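PDB 4CH7: nird-like protein from Hydrogenobacter thermophilus, which catalyses the decarboxylation of siroheme to didecarboxysiroheme, probably in two steps, during heme d1 biosynthesis. Local coordinates for residues Arg60-Asp65 against Thr166-Glu171; Glu171-Val176 against Lys318-Glu323; Glu206-Leu211 against Gly215-Ile220. One frame throughout, in Å; residues are numbered along the deposited sequence.

In the fold
The three contacts lie together, on the same side of the chain's centre, where the second helix-turn-helix domain meets the linkers beside the barrel. Interactions 1 and 2 share Glu-171 and both use helix 170-179; their centres are about 10 Å apart. They are tied by Tyr-64 OH and Phe-320 N at 2.9 Å, a probable hydrogen bond. Interaction 3 is nested inside the loop closed by interaction 2. Glu-171 OE1 forms a salt bridge of 2.6 Å to Lys-207 NZ there, and Leu-62 CD2 packs on Val-216 CG1 at 3.6 Å. Interaction 2 comes closest to the inferred active-site residue His-93: the side chains of Tyr-319 and His-93 are about 10 Å apart.

Interaction 1. Residues Arg60-Asp65 against Thr166-Glu171; sequences RLLGYD and TPLTEE
Leu-61 and Leu-62 meet Leu-168 in a small, buried apolar contact between two linkers. Residues 60-65 join strand 53-57 to strand 65-71, the first strand of the barrel in chain order. Residues 166-171 lead into helix 170-179 of the second helix-turn-helix domain.

Leu-168 does most of the touching, and its two methyls have different partners. Leu-168 CD1 lies against the backbone carbonyl of Leu-61, with CD1 and Leu-61 O 3.3 Å apart. Leu-168 CD2 meets Leu-62 CD2 at 3.7 Å. The two leucine side chains cross obliquely. Leu-62 starts out away from the other segment. Its CG is anti to its carbonyl carbon (chi1 -69°), and the CD2 branch then makes the touch.

The backbones are joined through one water. It donates to Leu-62 O at 2.9 Å and accepts from Leu-168 N at 2.9 Å. Both polar groups thus gain a partner beside the leucine methyls. The loop is shaped by a turn in which Gly-63 N bonds to Arg-60 O at 2.9 Å. Gly-63 has a positive phi of 105°, where a CB would collide with the preceding carbonyl oxygen.

Just after the contact, Thr-169 is the N-cap of helix 170-179. Its OG1 caps the helix, and Glu-172 OE1 accepts a bond from Thr-169 N in return, forming a capping box. Both Leu-62 and Leu-168 also touch Val-176 on that helix. On the barrel side, Asp-65 begins strand 65-71, pairs with Val-109 and forms a salt bridge to Arg-136.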
loop_
_atom_site.group_PDB
_atom_site.type_symbol
_atom_site.label_atom_id
_atom_site.label_comp_id
_atom_site.label_asym_id
_atom_site.label_seq_id
_atom_site.Cartn_x
_atom_site.Cartn_y
_atom_site.Cartn_z
ATOM N N ARG A 60 -8.645 2.924 3.782
ATOM C CA ARG A 60 -9.524 3.280 4.894
ATOM C C ARG A 60 -10.955 3.608 4.459
ATOM O O ARG A 60 -11.903 3.388 5.215
ATOM C CB ARG A 60 -8.929 4.417 5.735
ATOM C CG ARG A 60 -8.516 5.657 4.955
ATOM C CD ARG A 60 -8.190 6.810 5.896
ATOM N NE ARG A 60 -9.351 7.203 6.687
ATOM C CZ ARG A 60 -10.236 8.121 6.310
ATOM N NH1 ARG A 60 -10.092 8.748 5.150
ATOM N NH2 ARG A 60 -11.265 8.413 7.092
ATOM N N LEU A 61 -11.109 4.130 3.246
ATOM C CA LEU A 61 -12.436 4.444 2.719
ATOM C C LEU A 61 -13.202 3.169 2.359
ATOM O O LEU A 61 -14.429 3.180 2.245
ATOM C CB LEU A 61 -12.339 5.405 1.530
ATOM C CG LEU A 61 -11.914 6.816 1.939
ATOM C CD1 LEU A 61 -11.684 7.726 0.747
ATOM C CD2 LEU A 61 -12.949 7.414 2.873
ATOM N N LEU A 62 -12.465 2.073 2.195
ATOM C CA LEU A 62 -13.071 0.755 2.048
ATOM C C LEU A 62 -13.563 0.268 3.406
ATOM O O LEU A 62 -14.427 -0.607 3.491
ATOM C CB LEU A 62 -12.068 -0.249 1.473
ATOM C CG LEU A 62 -11.624 -0.065 0.021
ATOM C CD1 LEU A 62 -10.550 -1.071 -0.365
ATOM C CD2 LEU A 62 -12.811 -0.177 -0.911
ATOM N N GLY A 63 -13.009 0.843 4.469
ATOM C CA GLY A 63 -13.343 0.424 5.816
ATOM C C GLY A 63 -12.233 -0.400 6.428
ATOM O O GLY A 63 -12.383 -0.952 7.520
ATOM N N TYR A 64 -11.115 -0.491 5.716
ATOM C CA TYR A 64 -9.957 -1.206 6.224
ATOM C C TYR A 64 -9.170 -0.345 7.199
ATOM O O TYR A 64 -8.810 0.794 6.889
ATOM C CB TYR A 64 -9.051 -1.664 5.079
ATOM C CG TYR A 64 -9.378 -3.039 4.542
ATOM C CD1 TYR A 64 -10.494 -3.248 3.744
ATOM C CD2 TYR A 64 -8.563 -4.127 4.822
ATOM C CE1 TYR A 64 -10.795 -4.500 3.249
ATOM C CE2 TYR A 64 -8.855 -5.384 4.330
ATOM C CZ TYR A 64 -9.974 -5.564 3.544
ATOM O OH TYR A 64 -10.276 -6.811 3.047
ATOM N N ASP A 65 -8.920 -0.886 8.387
ATOM C CA ASP A 65 -7.976 -0.266 9.300
ATOM C C ASP A 65 -6.608 -0.868 9.018
ATOM O O ASP A 65 -6.434 -2.088 9.085
ATOM C CB ASP A 65 -8.370 -0.503 10.756
ATOM C CG ASP A 65 -7.653 0.437 11.713
ATOM O OD1 ASP A 65 -6.757 1.184 11.263
ATOM O OD2 ASP A 65 -7.983 0.424 12.917
ATOM N N THR A 166 -18.098 6.094 4.688
ATOM C CA THR A 166 -19.390 5.433 4.773
ATOM C C THR A 166 -19.158 3.948 4.557
ATOM O O THR A 166 -18.544 3.557 3.564
ATOM C CB THR A 166 -20.381 5.952 3.714
ATOM O OG1 THR A 166 -20.592 7.358 3.901
ATOM C CG2 THR A 166 -21.716 5.224 3.831
ATOM N N PRO A 167 -19.624 3.116 5.505
ATOM C CA PRO A 167 -19.496 1.660 5.400
ATOM C C PRO A 167 -20.007 1.146 4.061
ATOM O O PRO A 167 -21.111 1.498 3.644
ATOM C CB PRO A 167 -20.396 1.156 6.529
ATOM C CG PRO A 167 -20.326 2.236 7.561
ATOM C CD PRO A 167 -20.246 3.526 6.779
ATOM N N LEU A 168 -19.202 0.328 3.392
ATOM C CA LEU A 168 -19.574 -0.191 2.083
ATOM C C LEU A 168 -20.659 -1.252 2.202
ATOM O O LEU A 168 -20.623 -2.093 3.099
ATOM C CB LEU A 168 -18.354 -0.760 1.350
ATOM C CG LEU A 168 -17.541 0.195 0.472
ATOM C CD1 LEU A 168 -17.010 1.370 1.272
ATOM C CD2 LEU A 168 -16.399 -0.534 -0.221
ATOM N N THR A 169 -21.632 -1.194 1.300
ATOM C CA THR A 169 -22.648 -2.235 1.211
ATOM C C THR A 169 -21.996 -3.508 0.689
ATOM O O THR A 169 -20.877 -3.473 0.181
ATOM C CB THR A 169 -23.796 -1.831 0.268
ATOM O OG1 THR A 169 -23.323 -1.787 -1.085
ATOM C CG2 THR A 169 -24.352 -0.468 0.654
ATOM N N GLU A 170 -22.691 -4.632 0.819
ATOM C CA GLU A 170 -22.158 -5.904 0.344
ATOM C C GLU A 170 -22.037 -5.923 -1.179
ATOM O O GLU A 170 -21.247 -6.686 -1.731
ATOM C CB GLU A 170 -23.023 -7.064 0.835
ATOM C CG GLU A 170 -23.139 -7.144 2.351
ATOM C CD GLU A 170 -21.819 -7.465 3.027
ATOM O OE1 GLU A 170 -21.055 -8.291 2.486
ATOM O OE2 GLU A 170 -21.548 -6.896 4.105
ATOM N N GLU A 171 -22.815 -5.079 -1.851
ATOM C CA GLU A 171 -22.715 -4.948 -3.302
ATOM C C GLU A 171 -21.424 -4.229 -3.684
ATOM O O GLU A 171 -20.709 -4.659 -4.591
ATOM C CB GLU A 171 -23.916 -4.193 -3.874
ATOM C CG GLU A 171 -23.882 -4.056 -5.391
ATOM C CD GLU A 171 -25.076 -3.312 -5.943
ATOM O OE1 GLU A 171 -25.084 -2.066 -5.884
ATOM O OE2 GLU A 171 -26.003 -3.978 -6.446
HETATM O O HOH W 1 -16.982 -1.027 4.719
#

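Interaction 2. Residues Glu171-Val176 against Lys318-Glu323; sequences EEKRIV and KYFSEE
Lys-173 lays its aliphatic chain across one face of the Phe-320 ring, where helix 170-179 meets the linker before the C-terminal helix. The two side chains cross at about a right angle. CB of Lys-173 comes first, 3.9 Å from Phe-320 CD2. Lys-173 CG follows and sits over the middle of the ring, 3.8 Å from the Phe-320 centroid and 7° off the ring normal. This is a CH-pi contact. Lys-173 CD moves on toward the far side, 4.0 Å from Phe-320 CE1, and CE still touches that same ring carbon. NZ goes beyond the ring and makes a long, weak ion pair with Glu-170 OE2. The lysine can run this way because CG is anti to its carbonyl carbon (chi1 -74°) and the chain is extended from there.

The helix backbone joins in as well: Lys-173 O is 3.6 Å from Phe-320 CD2. One turn on, Val-176 points its CB toward the linker. Val-176 CG1 is 4.0 Å from Phe-320 CD2, approaching the ring obliquely, and 4.0 Å from Tyr-319 CB. The Tyr-319 ring itself leads away from the helix. Phe-320 has left-handed helical backbone angles, and its side chain points at the helix.

Without the ring, as with an alanine at Phe-320, the methylenes of Lys-173 would probably lose the face they lie on, and a gap would be likely to open beside Val-176.

Tyr-319 N also bonds to Gln-180 OE1, just past helix 170-179, and its ring meets Tyr-64 edge to face. Ile-175 packs that helix on Leu-208 of helix 201-213. The linker carries the chain from strand 303-314 to helix 323-335.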
loop_
_atom_site.group_PDB
_atom_site.type_symbol
_atom_site.label_atom_id
_atom_site.label_comp_id
_atom_site.label_asym_id
_atom_site.label_seq_id
_atom_site.Cartn_x
_atom_site.Cartn_y
_atom_site.Cartn_z
ATOM N N GLU A 171 -22.815 -5.079 -1.851
ATOM C CA GLU A 171 -22.715 -4.948 -3.302
ATOM C C GLU A 171 -21.424 -4.229 -3.684
ATOM O O GLU A 171 -20.709 -4.659 -4.591
ATOM C CB GLU A 171 -23.916 -4.193 -3.874
ATOM C CG GLU A 171 -23.882 -4.056 -5.391
ATOM C CD GLU A 171 -25.076 -3.312 -5.943
ATOM O OE1 GLU A 171 -25.084 -2.066 -5.884
ATOM O OE2 GLU A 171 -26.003 -3.978 -6.446
ATOM N N GLU A 172 -21.134 -3.134 -2.986
ATOM C CA GLU A 172 -19.908 -2.378 -3.212
ATOM C C GLU A 172 -18.681 -3.225 -2.877
ATOM O O GLU A 172 -17.634 -3.087 -3.509
ATOM C CB GLU A 172 -19.915 -1.083 -2.393
ATOM C CG GLU A 172 -20.970 -0.066 -2.834
ATOM C CD GLU A 172 -21.147 1.073 -1.845
ATOM O OE1 GLU A 172 -21.055 0.825 -0.626
ATOM O OE2 GLU A 172 -21.387 2.216 -2.289
ATOM N N LYS A 173 -18.818 -4.103 -1.885
ATOM C CA LYS A 173 -17.753 -5.036 -1.531
ATOM C C LYS A 173 -17.476 -5.998 -2.681
ATOM O O LYS A 173 -16.321 -6.241 -3.029
ATOM C CB LYS A 173 -18.118 -5.825 -0.274
ATOM C CG LYS A 173 -18.036 -5.029 1.021
ATOM C CD LYS A 173 -18.200 -5.948 2.224
ATOM C CE LYS A 173 -18.184 -5.170 3.531
ATOM N NZ LYS A 173 -18.314 -6.070 4.716
ATOM N N ARG A 174 -18.544 -6.543 -3.262
ATOM C CA ARG A 174 -18.429 -7.433 -4.417
ATOM C C ARG A 174 -17.819 -6.699 -5.609
ATOM O O ARG A 174 -16.976 -7.246 -6.320
ATOM C CB ARG A 174 -19.797 -7.992 -4.811
ATOM C CG ARG A 174 -20.420 -8.939 -3.798
ATOM C CD ARG A 174 -21.610 -9.677 -4.404
ATOM N NE ARG A 174 -22.602 -8.767 -4.971
ATOM C CZ ARG A 174 -23.651 -8.294 -4.304
ATOM N NH1 ARG A 174 -23.852 -8.644 -3.042
ATOM N NH2 ARG A 174 -24.505 -7.473 -4.898
ATOM N N ILE A 175 -18.260 -5.461 -5.821
ATOM C CA ILE A 175 -17.721 -4.607 -6.878
ATOM C C ILE A 175 -16.209 -4.449 -6.728
ATOM O O ILE A 175 -15.456 -4.728 -7.660
ATOM C CB ILE A 175 -18.390 -3.215 -6.878
ATOM C CG1 ILE A 175 -19.824 -3.303 -7.401
ATOM C CG2 ILE A 175 -17.594 -2.234 -7.722
ATOM C CD1 ILE A 175 -20.561 -1.975 -7.395
ATOM N N VAL A 176 -15.776 -4.005 -5.550
ATOM C CA VAL A 176 -14.353 -3.894 -5.235
ATOM C C VAL A 176 -13.653 -5.244 -5.386
ATOM O O VAL A 176 -12.562 -5.325 -5.953
ATOM C CB VAL A 176 -14.133 -3.351 -3.809
ATOM C CG1 VAL A 176 -12.668 -3.431 -3.424
ATOM C CG2 VAL A 176 -14.625 -1.918 -3.707
ATOM N N LYS A 318 -5.597 -8.611 -1.383
ATOM C CA LYS A 318 -6.857 -8.597 -2.103
ATOM C C LYS A 318 -7.924 -8.207 -1.095
ATOM O O LYS A 318 -7.999 -8.784 -0.008
ATOM C CB LYS A 318 -7.167 -9.969 -2.699
ATOM C CG LYS A 318 -6.022 -10.572 -3.493
ATOM C CD LYS A 318 -5.550 -9.640 -4.597
ATOM C CE LYS A 318 -6.571 -9.539 -5.719
ATOM N NZ LYS A 318 -6.055 -8.739 -6.863
ATOM N N TYR A 319 -8.733 -7.213 -1.439
ATOM C CA TYR A 319 -9.757 -6.736 -0.523
ATOM C C TYR A 319 -10.971 -7.656 -0.521
ATOM O O TYR A 319 -11.341 -8.210 -1.556
ATOM C CB TYR A 319 -10.178 -5.308 -0.873
ATOM C CG TYR A 319 -9.068 -4.288 -0.742
ATOM C CD1 TYR A 319 -8.643 -3.851 0.504
ATOM C CD2 TYR A 319 -8.455 -3.753 -1.867
ATOM C CE1 TYR A 319 -7.630 -2.915 0.626
ATOM C CE2 TYR A 319 -7.443 -2.818 -1.752
ATOM C CZ TYR A 319 -7.035 -2.403 -0.504
ATOM O OH TYR A 319 -6.028 -1.473 -0.382
ATOM N N PHE A 320 -11.568 -7.827 0.655
ATOM C CA PHE A 320 -12.838 -8.535 0.799
ATOM C C PHE A 320 -12.804 -9.985 0.323
ATOM O O PHE A 320 -13.813 -10.519 -0.140
ATOM C CB PHE A 320 -13.954 -7.757 0.103
ATOM C CG PHE A 320 -14.127 -6.361 0.627
ATOM C CD1 PHE A 320 -14.188 -6.123 1.995
ATOM C CD2 PHE A 320 -14.210 -5.285 -0.245
ATOM C CE1 PHE A 320 -14.346 -4.835 2.488
ATOM C CE2 PHE A 320 -14.366 -3.994 0.236
ATOM C CZ PHE A 320 -14.434 -3.769 1.606
ATOM N N SER A 321 -11.638 -10.614 0.427
ATOM C CA SER A 321 -11.543 -12.054 0.234
ATOM C C SER A 321 -11.909 -12.724 1.551
ATOM O O SER A 321 -11.815 -12.105 2.611
ATOM C CB SER A 321 -10.137 -12.461 -0.203
ATOM O OG SER A 321 -9.173 -12.092 0.764
ATOM N N GLU A 322 -12.342 -13.978 1.487
ATOM C CA GLU A 322 -12.795 -14.687 2.677
ATOM C C GLU A 322 -11.625 -15.260 3.465
ATOM O O GLU A 322 -11.797 -15.751 4.581
ATOM C CB GLU A 322 -13.748 -15.815 2.285
ATOM C CG GLU A 322 -14.980 -15.352 1.531
ATOM C CD GLU A 322 -15.626 -16.470 0.742
ATOM O OE1 GLU A 322 -14.951 -17.493 0.499
ATOM O OE2 GLU A 322 -16.807 -16.323 0.364
ATOM N N GLU A 323 -10.434 -15.185 2.880
ATOM C CA GLU A 323 -9.265 -15.860 3.437
ATOM C C GLU A 323 -8.684 -15.229 4.710
ATOM O O GLU A 323 -7.985 -15.908 5.460
ATOM C CB GLU A 323 -8.177 -16.040 2.371
ATOM C CG GLU A 323 -7.616 -14.749 1.807
ATOM C CD GLU A 323 -6.539 -14.987 0.766
ATOM O OE1 GLU A 323 -6.087 -16.146 0.626
ATOM O OE2 GLU A 323 -6.147 -14.016 0.086
#

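Interaction 3. Residues Glu206-Leu211 against Gly215-Ile220; sequences EKLSAL and GVLRRI
Leu-211 meets Val-216 and Leu-217 where helix 201-213 ends and the chain turns back into strand 217-222. The polar part centres on one carbonyl. Leu-211 O accepts a hydrogen bond from Leu-217 N at 3.0 Å. The N-H points almost straight at the oxygen (171°), but the donor lies well above the carbonyl plane, 69° out of it. Val-216 N is also near Leu-211 O, at 2.8 Å. Gly-215 ends the helix in a Schellman motif with a positive phi.

The apolar part lies beside this turn. CD2 of Leu-211 lies 3.9 Å from Val-216 CB. CB of Leu-211 is 4.1 Å from Leu-217 CB. Leu-217 has CG anti to its backbone N (chi1 180°), which carries Leu-217 CD2 back to the helix, 3.7 Å from Leu-208 O.

Beyond the turn, Arg-218 and Arg-219 form a classic beta bulge opposite Ile-56 of strand 53-57. Leu-217 also packs on Tyr-57 and Pro-55 of that strand.

One carbonyl at the helix end thus gains a backbone partner from the start of the strand, next to buried leucine and valine carbons.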
loop_
_atom_site.group_PDB
_atom_site.type_symbol
_atom_site.label_atom_id
_atom_site.label_comp_id
_atom_site.label_asym_id
_atom_site.label_seq_id
_atom_site.Cartn_x
_atom_site.Cartn_y
_atom_site.Cartn_z
ATOM N N GLU A 206 -21.905 3.705 -13.062
ATOM C CA GLU A 206 -22.626 4.611 -12.178
ATOM C C GLU A 206 -22.118 4.469 -10.745
ATOM O O GLU A 206 -21.864 5.462 -10.059
ATOM C CB GLU A 206 -24.119 4.289 -12.240
ATOM C CG GLU A 206 -25.025 5.261 -11.509
ATOM C CD GLU A 206 -26.489 4.913 -11.684
ATOM O OE1 GLU A 206 -27.041 5.203 -12.766
ATOM O OE2 GLU A 206 -27.084 4.349 -10.742
ATOM N N LYS A 207 -21.961 3.224 -10.308
ATOM C CA LYS A 207 -21.498 2.926 -8.958
ATOM C C LYS A 207 -20.010 3.215 -8.789
ATOM O O LYS A 207 -19.578 3.677 -7.734
ATOM C CB LYS A 207 -21.800 1.471 -8.611
ATOM C CG LYS A 207 -23.286 1.171 -8.552
ATOM C CD LYS A 207 -23.563 -0.313 -8.656
ATOM C CE LYS A 207 -25.053 -0.556 -8.761
ATOM N NZ LYS A 207 -25.784 -0.153 -7.528
ATOM N N LEU A 208 -19.230 2.935 -9.827
ATOM C CA LEU A 208 -17.800 3.214 -9.803
ATOM C C LEU A 208 -17.544 4.716 -9.734
ATOM O O LEU A 208 -16.646 5.168 -9.025
ATOM C CB LEU A 208 -17.113 2.603 -11.024
ATOM C CG LEU A 208 -17.018 1.079 -11.005
ATOM C CD1 LEU A 208 -16.342 0.558 -12.255
ATOM C CD2 LEU A 208 -16.271 0.624 -9.768
ATOM N N SER A 209 -18.349 5.482 -10.463
ATOM C CA SER A 209 -18.256 6.936 -10.438
ATOM C C SER A 209 -18.526 7.472 -9.037
ATOM O O SER A 209 -17.793 8.322 -8.542
ATOM C CB SER A 209 -19.233 7.549 -11.440
ATOM O OG SER A 209 -18.997 7.059 -12.745
ATOM N N ALA A 210 -19.573 6.959 -8.398
ATOM C CA ALA A 210 -19.948 7.385 -7.053
ATOM C C ALA A 210 -18.850 7.082 -6.037
ATOM O O ALA A 210 -18.583 7.886 -5.144
ATOM C CB ALA A 210 -21.252 6.729 -6.636
ATOM N N LEU A 211 -18.232 5.912 -6.169
ATOM C CA LEU A 211 -17.109 5.535 -5.320
ATOM C C LEU A 211 -15.925 6.472 -5.546
ATOM O O LEU A 211 -15.183 6.785 -4.613
ATOM C CB LEU A 211 -16.698 4.084 -5.580
ATOM C CG LEU A 211 -17.675 3.006 -5.117
ATOM C CD1 LEU A 211 -17.221 1.624 -5.547
ATOM C CD2 LEU A 211 -17.837 3.064 -3.612
ATOM N N GLY A 215 -14.128 9.134 -3.116
ATOM C CA GLY A 215 -12.712 8.914 -2.875
ATOM C C GLY A 215 -12.369 7.470 -2.567
ATOM O O GLY A 215 -11.196 7.129 -2.393
ATOM N N VAL A 216 -13.393 6.624 -2.483
ATOM C CA VAL A 216 -13.201 5.193 -2.264
ATOM C C VAL A 216 -12.396 4.621 -3.420
ATOM O O VAL A 216 -11.486 3.808 -3.224
ATOM C CB VAL A 216 -14.545 4.455 -2.168
ATOM C CG1 VAL A 216 -14.324 2.996 -1.801
ATOM C CG2 VAL A 216 -15.447 5.126 -1.148
ATOM N N LEU A 217 -12.745 5.055 -4.628
ATOM C CA LEU A 217 -11.962 4.747 -5.814
ATOM C C LEU A 217 -11.084 5.946 -6.147
ATOM O O LEU A 217 -11.591 7.016 -6.486
ATOM C CB LEU A 217 -12.872 4.419 -7.002
ATOM C CG LEU A 217 -12.179 4.068 -8.322
ATOM C CD1 LEU A 217 -11.270 2.874 -8.133
ATOM C CD2 LEU A 217 -13.192 3.796 -9.423
ATOM N N ARG A 218 -9.770 5.772 -6.041
ATOM C CA ARG A 218 -8.839 6.848 -6.360
ATOM C C ARG A 218 -8.757 7.074 -7.859
ATOM O O ARG A 218 -8.972 8.189 -8.344
ATOM C CB ARG A 218 -7.442 6.543 -5.822
ATOM C CG ARG A 218 -7.257 6.791 -4.333
ATOM C CD ARG A 218 -5.801 6.597 -3.945
ATOM N NE ARG A 218 -5.562 6.842 -2.528
ATOM C CZ ARG A 218 -5.014 5.961 -1.698
ATOM N NH1 ARG A 218 -4.640 4.770 -2.143
ATOM N NH2 ARG A 218 -4.832 6.273 -0.423
ATOM N N ARG A 219 -8.450 6.000 -8.581
ATOM C CA ARG A 219 -8.233 6.064 -10.018
ATOM C C ARG A 219 -8.051 4.664 -10.580
ATOM O O ARG A 219 -7.885 3.700 -9.832
ATOM C CB ARG A 219 -6.983 6.891 -10.315
ATOM C CG ARG A 219 -5.725 6.313 -9.698
ATOM C CD ARG A 219 -4.733 7.399 -9.321
ATOM N NE ARG A 219 -4.211 8.101 -10.487
ATOM C CZ ARG A 219 -3.167 7.686 -11.197
ATOM N NH1 ARG A 219 -2.536 6.571 -10.860
ATOM N NH2 ARG A 219 -2.753 8.385 -12.244
ATOM N N ILE A 220 -8.088 4.562 -11.903
ATOM C CA ILE A 220 -7.714 3.337 -12.591
ATOM C C ILE A 220 -6.509 3.658 -13.462
ATOM O O ILE A 220 -6.606 4.481 -14.372
ATOM C CB ILE A 220 -8.860 2.811 -13.466
ATOM C CG1 ILE A 220 -10.077 2.483 -12.601
ATOM C CG2 ILE A 220 -8.421 1.585 -14.257
ATOM C CD1 ILE A 220 -11.268 1.981 -13.378
#